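Local coordinates for protein butyryl-CoA dehydrogenase (Marinomonas mediterranea, PDB 6CXT) that belongs to the acyl-CoA dehydrogenase family of flavoproteins and binds flavin-adenine dinucleotide between its helical and beta domains, at residues F3-E8 and M298-A303; T139-E144 and Y148-G153; A170-K175 and G180-V185; G252-D257 and V290-A295. All blocks are in the same frame, centred on the assembly; numbering follows the deposited sequence.

Interaction 1: F3-E8 and M298-A303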
# COMPACT_ATOMS: atom_id res chain seq x y z
N PHE B 3 -30.23 -3.69 5.52
CA PHE B 3 -29.65 -3.65 4.20
C PHE B 3 -30.54 -4.32 3.17
O PHE B 3 -30.10 -4.83 2.16
CB PHE B 3 -28.25 -4.28 4.23
CG PHE B 3 -27.29 -3.51 5.08
CD1 PHE B 3 -27.21 -3.76 6.46
CD2 PHE B 3 -26.49 -2.50 4.53
CE1 PHE B 3 -26.33 -3.02 7.26
CE2 PHE B 3 -25.59 -1.80 5.32
CZ PHE B 3 -25.52 -2.05 6.69
N GLU B 4 -31.84 -4.25 3.45
CA GLU B 4 -32.86 -4.92 2.65
C GLU B 4 -33.37 -3.94 1.59
O GLU B 4 -33.65 -2.78 1.88
CB GLU B 4 -33.97 -5.39 3.64
CG GLU B 4 -35.19 -6.08 3.07
CD GLU B 4 -35.00 -7.56 2.75
OE1 GLU B 4 -33.84 -8.05 2.61
OE2 GLU B 4 -36.05 -8.26 2.64
N TRP B 5 -33.42 -4.39 0.34
CA TRP B 5 -34.06 -3.59 -0.74
C TRP B 5 -35.53 -4.02 -0.81
O TRP B 5 -35.80 -5.20 -0.66
CB TRP B 5 -33.36 -3.86 -2.08
CG TRP B 5 -31.95 -3.31 -2.09
CD1 TRP B 5 -30.77 -4.01 -1.89
CD2 TRP B 5 -31.58 -1.94 -2.27
NE1 TRP B 5 -29.69 -3.13 -1.94
CE2 TRP B 5 -30.16 -1.87 -2.17
CE3 TRP B 5 -32.31 -0.76 -2.50
CZ2 TRP B 5 -29.46 -0.67 -2.29
CZ3 TRP B 5 -31.60 0.45 -2.65
CH2 TRP B 5 -30.19 0.48 -2.53
N THR B 6 -36.45 -3.08 -1.06
CA THR B 6 -37.87 -3.45 -1.30
C THR B 6 -37.98 -4.27 -2.57
O THR B 6 -37.08 -4.28 -3.44
CB THR B 6 -38.81 -2.22 -1.41
OG1 THR B 6 -38.56 -1.54 -2.63
CG2 THR B 6 -38.65 -1.24 -0.24
N HIS B 7 -39.10 -4.99 -2.69
CA HIS B 7 -39.39 -5.79 -3.86
C HIS B 7 -39.31 -4.89 -5.12
O HIS B 7 -38.79 -5.30 -6.15
CB HIS B 7 -40.79 -6.42 -3.75
CG HIS B 7 -41.12 -7.33 -4.89
ND1 HIS B 7 -40.80 -8.67 -4.89
CD2 HIS B 7 -41.75 -7.10 -6.07
CE1 HIS B 7 -41.21 -9.23 -6.03
NE2 HIS B 7 -41.79 -8.29 -6.76
N GLU B 8 -39.83 -3.68 -5.01
CA GLU B 8 -39.83 -2.74 -6.12
C GLU B 8 -38.38 -2.35 -6.49
O GLU B 8 -38.00 -2.37 -7.68
CB GLU B 8 -40.69 -1.51 -5.75
CG GLU B 8 -40.91 -0.46 -6.85
CD GLU B 8 -41.46 -1.02 -8.18
OE1 GLU B 8 -42.18 -2.06 -8.19
OE2 GLU B 8 -41.18 -0.41 -9.25
N MET B 298 -20.26 2.19 1.39
CA MET B 298 -20.00 3.61 1.52
C MET B 298 -20.90 4.44 0.63
O MET B 298 -21.34 5.49 1.07
CB MET B 298 -18.51 3.92 1.25
CG MET B 298 -17.73 3.26 2.38
SD MET B 298 -15.97 3.49 2.12
CE MET B 298 -15.77 5.20 2.56
N LEU B 299 -21.17 3.93 -0.57
CA LEU B 299 -22.11 4.58 -1.50
C LEU B 299 -23.52 4.59 -0.91
O LEU B 299 -24.18 5.64 -0.89
CB LEU B 299 -22.06 3.77 -2.83
CG LEU B 299 -23.13 4.09 -3.88
CD1 LEU B 299 -22.96 5.55 -4.39
CD2 LEU B 299 -23.19 3.04 -5.01
N TYR B 300 -23.97 3.42 -0.45
CA TYR B 300 -25.33 3.27 0.13
C TYR B 300 -25.48 4.20 1.34
O TYR B 300 -26.47 4.91 1.46
CB TYR B 300 -25.63 1.82 0.51
CG TYR B 300 -25.75 0.87 -0.66
CD1 TYR B 300 -25.75 1.36 -2.02
CD2 TYR B 300 -25.80 -0.51 -0.44
CE1 TYR B 300 -25.86 0.47 -3.07
CE2 TYR B 300 -25.91 -1.42 -1.51
CZ TYR B 300 -25.91 -0.91 -2.82
OH TYR B 300 -26.01 -1.78 -3.86
N TYR B 301 -24.45 4.25 2.19
CA TYR B 301 -24.46 5.11 3.32
C TYR B 301 -24.52 6.59 2.91
O TYR B 301 -25.34 7.35 3.49
CB TYR B 301 -23.29 4.83 4.25
CG TYR B 301 -23.27 5.75 5.43
CD1 TYR B 301 -24.31 5.71 6.39
CD2 TYR B 301 -22.24 6.69 5.59
CE1 TYR B 301 -24.30 6.58 7.49
CE2 TYR B 301 -22.23 7.56 6.70
CZ TYR B 301 -23.25 7.47 7.64
OH TYR B 301 -23.23 8.35 8.70
N ALA B 302 -23.70 7.02 1.92
CA ALA B 302 -23.69 8.41 1.47
C ALA B 302 -25.07 8.74 0.88
O ALA B 302 -25.59 9.82 1.20
CB ALA B 302 -22.63 8.66 0.39
N ALA B 303 -25.65 7.84 0.08
CA ALA B 303 -26.95 8.10 -0.54
C ALA B 303 -28.04 8.20 0.54
O ALA B 303 -28.89 9.09 0.48
CB ALA B 303 -27.31 7.04 -1.57

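Interaction 2: T139-E144 and Y148-G153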
# COMPACT_ATOMS: atom_id res chain seq x y z
N THR B 139 -13.77 33.43 -16.05
CA THR B 139 -15.01 33.63 -16.79
C THR B 139 -15.87 34.64 -16.01
O THR B 139 -16.11 34.47 -14.82
CB THR B 139 -15.77 32.31 -17.00
OG1 THR B 139 -14.92 31.41 -17.76
CG2 THR B 139 -17.12 32.55 -17.82
N THR B 140 -16.29 35.71 -16.70
CA THR B 140 -17.07 36.81 -16.04
C THR B 140 -18.49 36.87 -16.57
O THR B 140 -18.76 36.42 -17.70
CB THR B 140 -16.44 38.17 -16.29
OG1 THR B 140 -16.34 38.37 -17.69
CG2 THR B 140 -15.04 38.21 -15.70
N ALA B 141 -19.43 37.37 -15.76
CA ALA B 141 -20.74 37.66 -16.25
C ALA B 141 -21.06 39.11 -15.84
O ALA B 141 -21.05 39.40 -14.66
CB ALA B 141 -21.77 36.70 -15.68
N GLN B 142 -21.35 39.98 -16.81
CA GLN B 142 -21.67 41.40 -16.55
C GLN B 142 -23.19 41.63 -16.78
O GLN B 142 -23.76 41.23 -17.81
CB GLN B 142 -20.83 42.29 -17.46
CG GLN B 142 -20.94 43.79 -17.21
CD GLN B 142 -20.29 44.26 -15.89
OE1 GLN B 142 -20.62 43.78 -14.79
NE2 GLN B 142 -19.36 45.20 -16.01
N LYS B 143 -23.86 42.20 -15.77
CA LYS B 143 -25.28 42.55 -15.86
C LYS B 143 -25.41 43.73 -16.83
O LYS B 143 -24.58 44.65 -16.79
CB LYS B 143 -25.82 42.97 -14.50
CG LYS B 143 -27.33 42.94 -14.40
CD LYS B 143 -27.78 43.14 -12.96
CE LYS B 143 -29.29 43.15 -12.81
NZ LYS B 143 -29.89 41.80 -13.07
N GLU B 144 -26.39 43.65 -17.73
CA GLU B 144 -26.74 44.75 -18.63
C GLU B 144 -28.23 44.70 -18.79
O GLU B 144 -28.76 43.88 -19.56
CB GLU B 144 -26.02 44.65 -19.96
CG GLU B 144 -24.75 45.49 -19.97
CD GLU B 144 -23.73 45.05 -21.00
OE1 GLU B 144 -24.08 44.83 -22.18
OE2 GLU B 144 -22.54 44.94 -20.63
N TYR B 148 -27.30 39.14 -19.11
CA TYR B 148 -25.93 39.05 -18.67
C TYR B 148 -25.08 38.79 -19.85
O TYR B 148 -25.54 38.12 -20.75
CB TYR B 148 -25.78 37.90 -17.69
CG TYR B 148 -26.20 38.23 -16.29
CD1 TYR B 148 -25.31 38.83 -15.40
CD2 TYR B 148 -27.49 37.93 -15.87
CE1 TYR B 148 -25.70 39.12 -14.09
CE2 TYR B 148 -27.89 38.19 -14.56
CZ TYR B 148 -27.01 38.80 -13.68
OH TYR B 148 -27.43 39.07 -12.40
N VAL B 149 -23.89 39.36 -19.87
CA VAL B 149 -22.93 39.11 -20.91
C VAL B 149 -21.82 38.24 -20.28
O VAL B 149 -21.13 38.68 -19.32
CB VAL B 149 -22.38 40.44 -21.46
CG1 VAL B 149 -21.27 40.26 -22.49
CG2 VAL B 149 -23.54 41.25 -22.07
N LEU B 150 -21.60 37.07 -20.89
CA LEU B 150 -20.66 36.06 -20.35
C LEU B 150 -19.44 36.01 -21.24
O LEU B 150 -19.54 36.01 -22.49
CB LEU B 150 -21.33 34.69 -20.28
CG LEU B 150 -22.05 34.33 -18.98
CD1 LEU B 150 -23.35 35.12 -18.73
CD2 LEU B 150 -22.32 32.83 -18.94
N ASN B 151 -18.27 36.02 -20.59
CA ASN B 151 -17.07 36.02 -21.30
C ASN B 151 -16.03 35.10 -20.64
O ASN B 151 -15.65 35.35 -19.51
CB ASN B 151 -16.54 37.43 -21.35
CG ASN B 151 -15.71 37.67 -22.56
OD1 ASN B 151 -16.20 37.70 -23.69
ND2 ASN B 151 -14.41 37.81 -22.34
N GLY B 152 -15.53 34.09 -21.36
CA GLY B 152 -14.38 33.31 -20.82
C GLY B 152 -14.31 31.92 -21.47
O GLY B 152 -15.23 31.54 -22.21
N GLY B 153 -13.22 31.20 -21.21
CA GLY B 153 -13.03 29.79 -21.70
C GLY B 153 -13.23 28.76 -20.56
O GLY B 153 -12.89 29.04 -19.40
O HOH W 1 -18.48 39.31 -19.09

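Interaction 3: A170-K175 and G180-V185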
# COMPACT_ATOMS: atom_id res chain seq x y z
N ALA B 170 -19.57 31.59 -13.33
CA ALA B 170 -18.86 32.79 -13.81
C ALA B 170 -18.70 33.78 -12.64
O ALA B 170 -19.50 33.76 -11.74
CB ALA B 170 -19.62 33.45 -14.97
N THR B 171 -17.66 34.60 -12.67
CA THR B 171 -17.52 35.64 -11.62
C THR B 171 -18.44 36.84 -11.94
O THR B 171 -18.28 37.48 -13.00
CB THR B 171 -16.07 36.09 -11.53
OG1 THR B 171 -15.27 34.93 -11.25
CG2 THR B 171 -15.88 37.12 -10.36
N THR B 172 -19.40 37.09 -11.05
CA THR B 172 -20.18 38.32 -11.10
C THR B 172 -19.68 39.50 -10.23
O THR B 172 -20.03 40.66 -10.52
CB THR B 172 -21.66 38.06 -10.86
OG1 THR B 172 -21.83 37.21 -9.72
CG2 THR B 172 -22.29 37.42 -12.12
N ASN B 173 -18.83 39.22 -9.22
CA ASN B 173 -18.28 40.30 -8.35
C ASN B 173 -16.99 39.82 -7.67
O ASN B 173 -17.06 39.08 -6.69
CB ASN B 173 -19.35 40.77 -7.34
CG ASN B 173 -18.94 42.03 -6.52
OD1 ASN B 173 -19.81 42.79 -6.11
ND2 ASN B 173 -17.67 42.21 -6.24
N LYS B 174 -15.85 40.24 -8.20
CA LYS B 174 -14.52 39.83 -7.72
C LYS B 174 -14.35 40.05 -6.22
O LYS B 174 -13.77 39.22 -5.52
CB LYS B 174 -13.45 40.61 -8.47
CG LYS B 174 -12.29 39.79 -9.03
CD LYS B 174 -11.51 40.55 -10.12
CE LYS B 174 -12.35 40.94 -11.35
NZ LYS B 174 -12.78 42.42 -11.27
N LYS B 175 -14.92 41.16 -5.73
CA LYS B 175 -14.74 41.60 -4.33
C LYS B 175 -15.57 40.74 -3.39
O LYS B 175 -15.28 40.68 -2.22
CB LYS B 175 -15.11 43.10 -4.15
CG LYS B 175 -14.30 44.09 -4.99
CD LYS B 175 -15.13 44.70 -6.14
CE LYS B 175 -15.11 43.92 -7.47
NZ LYS B 175 -13.78 43.99 -8.17
N GLY B 180 -19.06 35.65 -4.66
CA GLY B 180 -19.09 36.48 -5.88
C GLY B 180 -19.23 35.81 -7.25
O GLY B 180 -18.86 36.42 -8.29
N GLN B 181 -19.81 34.60 -7.28
CA GLN B 181 -19.96 33.86 -8.53
C GLN B 181 -21.40 33.59 -8.72
O GLN B 181 -22.16 33.59 -7.77
CB GLN B 181 -19.15 32.50 -8.45
CG GLN B 181 -17.66 32.70 -8.40
CD GLN B 181 -16.89 31.41 -8.03
OE1 GLN B 181 -17.49 30.41 -7.70
NE2 GLN B 181 -15.56 31.47 -8.09
N THR B 182 -21.81 33.29 -9.96
CA THR B 182 -23.19 32.96 -10.28
C THR B 182 -23.25 31.84 -11.32
O THR B 182 -22.37 31.75 -12.17
CB THR B 182 -23.90 34.28 -10.83
OG1 THR B 182 -23.78 35.33 -9.84
CG2 THR B 182 -25.34 34.07 -11.19
N ALA B 183 -24.29 31.01 -11.21
CA ALA B 183 -24.56 29.93 -12.13
C ALA B 183 -25.57 30.35 -13.19
O ALA B 183 -26.60 30.98 -12.86
CB ALA B 183 -25.08 28.73 -11.38
N PHE B 184 -25.31 29.96 -14.43
CA PHE B 184 -26.20 30.29 -15.56
C PHE B 184 -26.38 29.06 -16.44
O PHE B 184 -25.44 28.27 -16.60
CB PHE B 184 -25.49 31.33 -16.45
CG PHE B 184 -25.25 32.65 -15.77
CD1 PHE B 184 -26.25 33.64 -15.73
CD2 PHE B 184 -24.00 32.92 -15.19
CE1 PHE B 184 -26.00 34.86 -15.12
CE2 PHE B 184 -23.75 34.15 -14.57
CZ PHE B 184 -24.76 35.13 -14.55
N VAL B 185 -27.57 28.88 -16.99
CA VAL B 185 -27.81 27.90 -18.04
C VAL B 185 -27.66 28.64 -19.36
O VAL B 185 -28.38 29.63 -19.59
CB VAL B 185 -29.22 27.32 -17.96
CG1 VAL B 185 -29.51 26.39 -19.15
CG2 VAL B 185 -29.42 26.58 -16.65
O HOH W 2 -14.45 33.83 -8.97

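Interaction 4: G252-D257 and V290-A295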
# COMPACT_ATOMS: atom_id res chain seq x y z
N GLY B 252 -20.88 -0.69 -9.92
CA GLY B 252 -21.32 -1.71 -10.87
C GLY B 252 -20.18 -2.21 -11.77
O GLY B 252 -20.01 -3.45 -11.96
N ALA B 253 -19.38 -1.29 -12.32
CA ALA B 253 -18.28 -1.72 -13.17
C ALA B 253 -17.32 -2.67 -12.39
O ALA B 253 -16.80 -3.63 -12.97
CB ALA B 253 -17.52 -0.53 -13.76
N MET B 254 -17.10 -2.39 -11.12
CA MET B 254 -16.20 -3.23 -10.29
C MET B 254 -16.81 -4.61 -10.04
O MET B 254 -16.08 -5.57 -9.99
CB MET B 254 -15.87 -2.53 -8.95
CG MET B 254 -14.80 -1.44 -9.21
SD MET B 254 -14.32 -0.78 -7.61
CE MET B 254 -15.71 0.30 -7.19
N GLN B 255 -18.13 -4.70 -9.87
CA GLN B 255 -18.80 -6.04 -9.72
C GLN B 255 -18.52 -6.86 -10.97
O GLN B 255 -18.14 -8.04 -10.89
CB GLN B 255 -20.32 -5.91 -9.49
CG GLN B 255 -20.99 -7.28 -9.22
CD GLN B 255 -20.41 -7.95 -7.96
OE1 GLN B 255 -20.53 -7.41 -6.86
NE2 GLN B 255 -19.79 -9.13 -8.11
N ARG B 256 -18.59 -6.20 -12.13
CA ARG B 256 -18.26 -6.85 -13.40
C ARG B 256 -16.80 -7.31 -13.49
O ARG B 256 -16.54 -8.47 -13.85
CB ARG B 256 -18.63 -5.99 -14.63
CG ARG B 256 -18.24 -6.70 -15.95
CD ARG B 256 -18.62 -5.89 -17.23
NE ARG B 256 -17.96 -4.57 -17.24
CZ ARG B 256 -18.59 -3.39 -17.12
NH1 ARG B 256 -19.93 -3.30 -17.01
NH2 ARG B 256 -17.86 -2.27 -17.17
N ASP B 257 -15.85 -6.43 -13.18
CA ASP B 257 -14.45 -6.81 -13.06
C ASP B 257 -14.27 -8.06 -12.17
O ASP B 257 -13.55 -9.00 -12.54
CB ASP B 257 -13.60 -5.69 -12.40
CG ASP B 257 -13.29 -4.51 -13.35
OD1 ASP B 257 -13.53 -4.63 -14.60
OD2 ASP B 257 -12.75 -3.47 -12.84
N VAL B 290 -13.29 -7.48 -1.17
CA VAL B 290 -13.32 -6.67 0.06
C VAL B 290 -13.51 -5.16 -0.28
O VAL B 290 -14.42 -4.48 0.26
CB VAL B 290 -12.05 -6.86 0.90
CG1 VAL B 290 -12.04 -5.89 2.11
CG2 VAL B 290 -11.95 -8.35 1.36
N ARG B 291 -12.65 -4.67 -1.15
CA ARG B 291 -12.70 -3.25 -1.51
C ARG B 291 -14.04 -2.89 -2.18
O ARG B 291 -14.56 -1.80 -1.95
CB ARG B 291 -11.51 -2.89 -2.41
CG ARG B 291 -10.18 -2.90 -1.62
CD ARG B 291 -9.05 -2.33 -2.53
NE ARG B 291 -9.07 -2.96 -3.89
CZ ARG B 291 -8.22 -3.90 -4.33
NH1 ARG B 291 -7.29 -4.39 -3.53
NH2 ARG B 291 -8.36 -4.38 -5.59
N LEU B 292 -14.62 -3.84 -2.93
CA LEU B 292 -15.90 -3.60 -3.54
C LEU B 292 -17.05 -3.58 -2.52
O LEU B 292 -17.92 -2.68 -2.56
CB LEU B 292 -16.16 -4.66 -4.63
CG LEU B 292 -17.55 -4.59 -5.30
CD1 LEU B 292 -17.78 -3.18 -5.91
CD2 LEU B 292 -17.58 -5.63 -6.42
N GLU B 293 -17.09 -4.55 -1.60
CA GLU B 293 -18.14 -4.50 -0.56
C GLU B 293 -18.07 -3.19 0.21
O GLU B 293 -19.10 -2.54 0.45
CB GLU B 293 -18.08 -5.70 0.43
CG GLU B 293 -19.31 -5.69 1.35
CD GLU B 293 -19.14 -6.58 2.60
OE1 GLU B 293 -18.72 -6.05 3.65
OE2 GLU B 293 -19.40 -7.81 2.51
N SER B 294 -16.85 -2.82 0.58
CA SER B 294 -16.61 -1.58 1.26
C SER B 294 -17.12 -0.36 0.45
O SER B 294 -17.89 0.45 1.01
CB SER B 294 -15.10 -1.44 1.45
OG SER B 294 -14.79 -0.14 1.96
N ALA B 295 -16.71 -0.24 -0.81
CA ALA B 295 -17.08 0.95 -1.64
C ALA B 295 -18.61 1.02 -1.81
O ALA B 295 -19.21 2.13 -1.72
CB ALA B 295 -16.38 0.89 -2.99

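Interaction 1: F3-E8 and M298-A303
A T-shaped aromatic pair, Trp5 against Tyr300, ties the N-terminal arm of this acyl-CoA dehydrogenase fold to helix 279-306 of the C-terminal helical domain. The six-membered ring of the indole comes edge-on to the phenol: the ring centroids lie 5.1 Å apart and the planes stand at 83°, close to perpendicular. One atom does most of the touching. Trp5 CZ2 sits over a face of the tyrosine ring, displaced toward its rim, and comes nearest to Tyr300 CZ at 3.6 Å. Tyr300 CE2 follows at 3.7 Å from the same Trp5 CZ2 and lies in the plane of the indole, while Trp5 NE1 stays at 4.2 Å from Tyr300 CE2. In both residues CG stands anti to the carbonyl carbon (chi1 -68° in Trp5, -67° in Tyr300), and this carries the indole from the extended arm over to the helix. The far end of the phenol is anchored, Tyr300 OH being hydrogen-bonded to both Glu72 OE1 and Lys69 NZ. The contact is small, 121 Å² with both sides summed, and is made by the two rings, with no polar bond between the segments. Directly after the tryptophan, Thr6 takes the N-cap position of helix 7-19. Helix 64-77 lies against both aromatic residues, through Leu65 and Lys69 on Trp5 and through Ile68 on Tyr300. Met1 of the second subunit packs on the pair as well, and Phe3 meets Tyr301 of that subunit edge-to-face, placing the arm at a subunit interface beside helices 64-77 and 279-306.

Interaction 2: T139-E144 and Y148-G153
Tyr148 crosses the Lys143 chain at a slant, from a non-hydrogen-bonded antiparallel pair. Tyr148 CB stands 3.9 Å from Gln142 O. With CG anti to the carbonyl carbon (chi1 -81°), the ring swings back over the neighbouring strand: Tyr148 CD1 comes to 3.7 Å from Lys143 N, and CE1 to 3.9 Å from Lys143 CB. Lys143 CG lies over one face, and at the tip Tyr148 OH is 3.7 Å from Lys143 NZ, at the end of a lysine chain that bends at its last torsion. Strands 140-144 and 147-158 form a beta hairpin at the margin of the middle domain's antiparallel sheet; residues 140-144 and 148-153 run antiparallel, their directions 160° apart. Two hydrogen-bonded pairs, Thr140 with Asn151 and Gln142 with Val149, carry two N-H...O bonds each. On the face bearing Tyr148, Ala141 CB packs 3.8 Å from Leu150 CD1, and Phe184 of strand 181-187 covers them. On the face of Thr140 and Val149, a water donates to Val149 O and is hydrogen-bonded to Thr140 OG1 at 2.7 Å, bridging the two strands. Farther on, Glu144 OE1 touches Val149 CG2. At the other end Gly152 has no side chain, and Thr139 OG1, hydrogen-bonded to Glu127, comes to 3.6 Å from Gly152 CA.

Interaction 3: A170-K175 and G180-V185
Ala170 and Thr182 form a hydrogen-bonded antiparallel pair with two 3.0 Å bonds, Ala170 N to Thr182 O and Thr182 N to Ala170 O; after the non-hydrogen-bonded pair Thr171 with Gln181 the regular ladder gives way, and Gly180 O receives Asn173 N (N-H...O angle 154°) and, weakly, Thr172 N (128°). Thr172 and Thr182 meet at about a right angle. Thr182 OG1 donates to Thr172 OG1 across 2.7 Å, and Thr172 CG2 rests 3.8 Å from Thr182 CB. Thr172 OG1 stands between the backbone N and the carbonyl carbon (chi1 47°), which turns it to its partner and leaves the methyl for the edge of the Phe184 ring, 4.2 Å from Thr172 CG2 to Phe184 CZ. Ala170 CB packs against the same ring at CE2. On the face of Thr171 and Gln181 a water donates to Thr171 OG1 and accepts from Gln181 NE2; these atoms also bond Leu137 O and Ile134 O, respectively. This hairpin belongs to the middle domain's mixed sheet, with the Gln181 side chain about 8 Å from the bound pyrrole-2-carbothioate ligand (FK4). Glu228 OE2 is hydrogen-bonded to Thr172 OG1 and Gly229 N to Thr182 OG1, a polar chain that should fix both hydroxyls and join the hairpin to Glu228 and Gly229, just before helix 231-245.

Interaction 4: G252-D257 and V290-A295
Leu292 reaches from helix 279-306 to helix 248-267 and lodges against two successive residues, one methyl to each. Its CD1 lies 3.6 Å from Met254 CB, and CD2 lies 3.5 Å from Gln255 CA. This is the tight part of the contact, centred on the nearest backbone pair, Met254 and Leu292, whose CA atoms are 6.8 Å apart. CG of the leucine is anti to its backbone nitrogen (chi1 176°), and the branched end thus projects across to the other helix. The axes of residues 252-257 and 290-295 run antiparallel at 159° and approach to 10.2 Å, as neighbours in the C-terminal helical domain of the acyl-CoA dehydrogenase fold. Packing is looser along Met254: the chain bends at its last torsion, and CE only approaches Ala295 CB, at 4.3 Å. Ala326 and Phe327 of helix 313-338 pack on this methionine. On the partly exposed side Gln255 crosses Leu292 at about a right angle, its chain bent at chi2 so that OE1 comes 3.5 Å from Leu292 CD2. That oxygen is hydrogen-bonded to Arg296 NH2, and the amide nitrogen to Asn259 OD1. The two segments therefore meet through carbon alone apart from the glutamine oxygen; its bond to Arg296, just past the second segment on the same helix, adds a polar tie between the helices beside the apolar core, and the two hydrogen bonds of the amide should limit its rotation.

Overall arrangement
Interactions 1 and 4 share helix 279-306, their centres 15 Å apart, and both border the second subunit; interactions 2 and 3 lie in the beta domain, with centres 8 Å apart. Interactions 1 and 4 rely on side chains: a buried leucine and methionine in interaction 4, and a partly buried aromatic pair in interaction 1. Strand pairing dominates the other two. Interaction 3 is buried, whereas interaction 2 ends in exposed Lys143 and Glu144. These hairpins join directly, through probable hydrogen bonds between Thr139 and Thr171 and between Ala141 and Thr171, and through Phe184 packing on Ala141. Some 43 Å separates the centres of interactions 2 and 4, on opposite sides of the chain's centre.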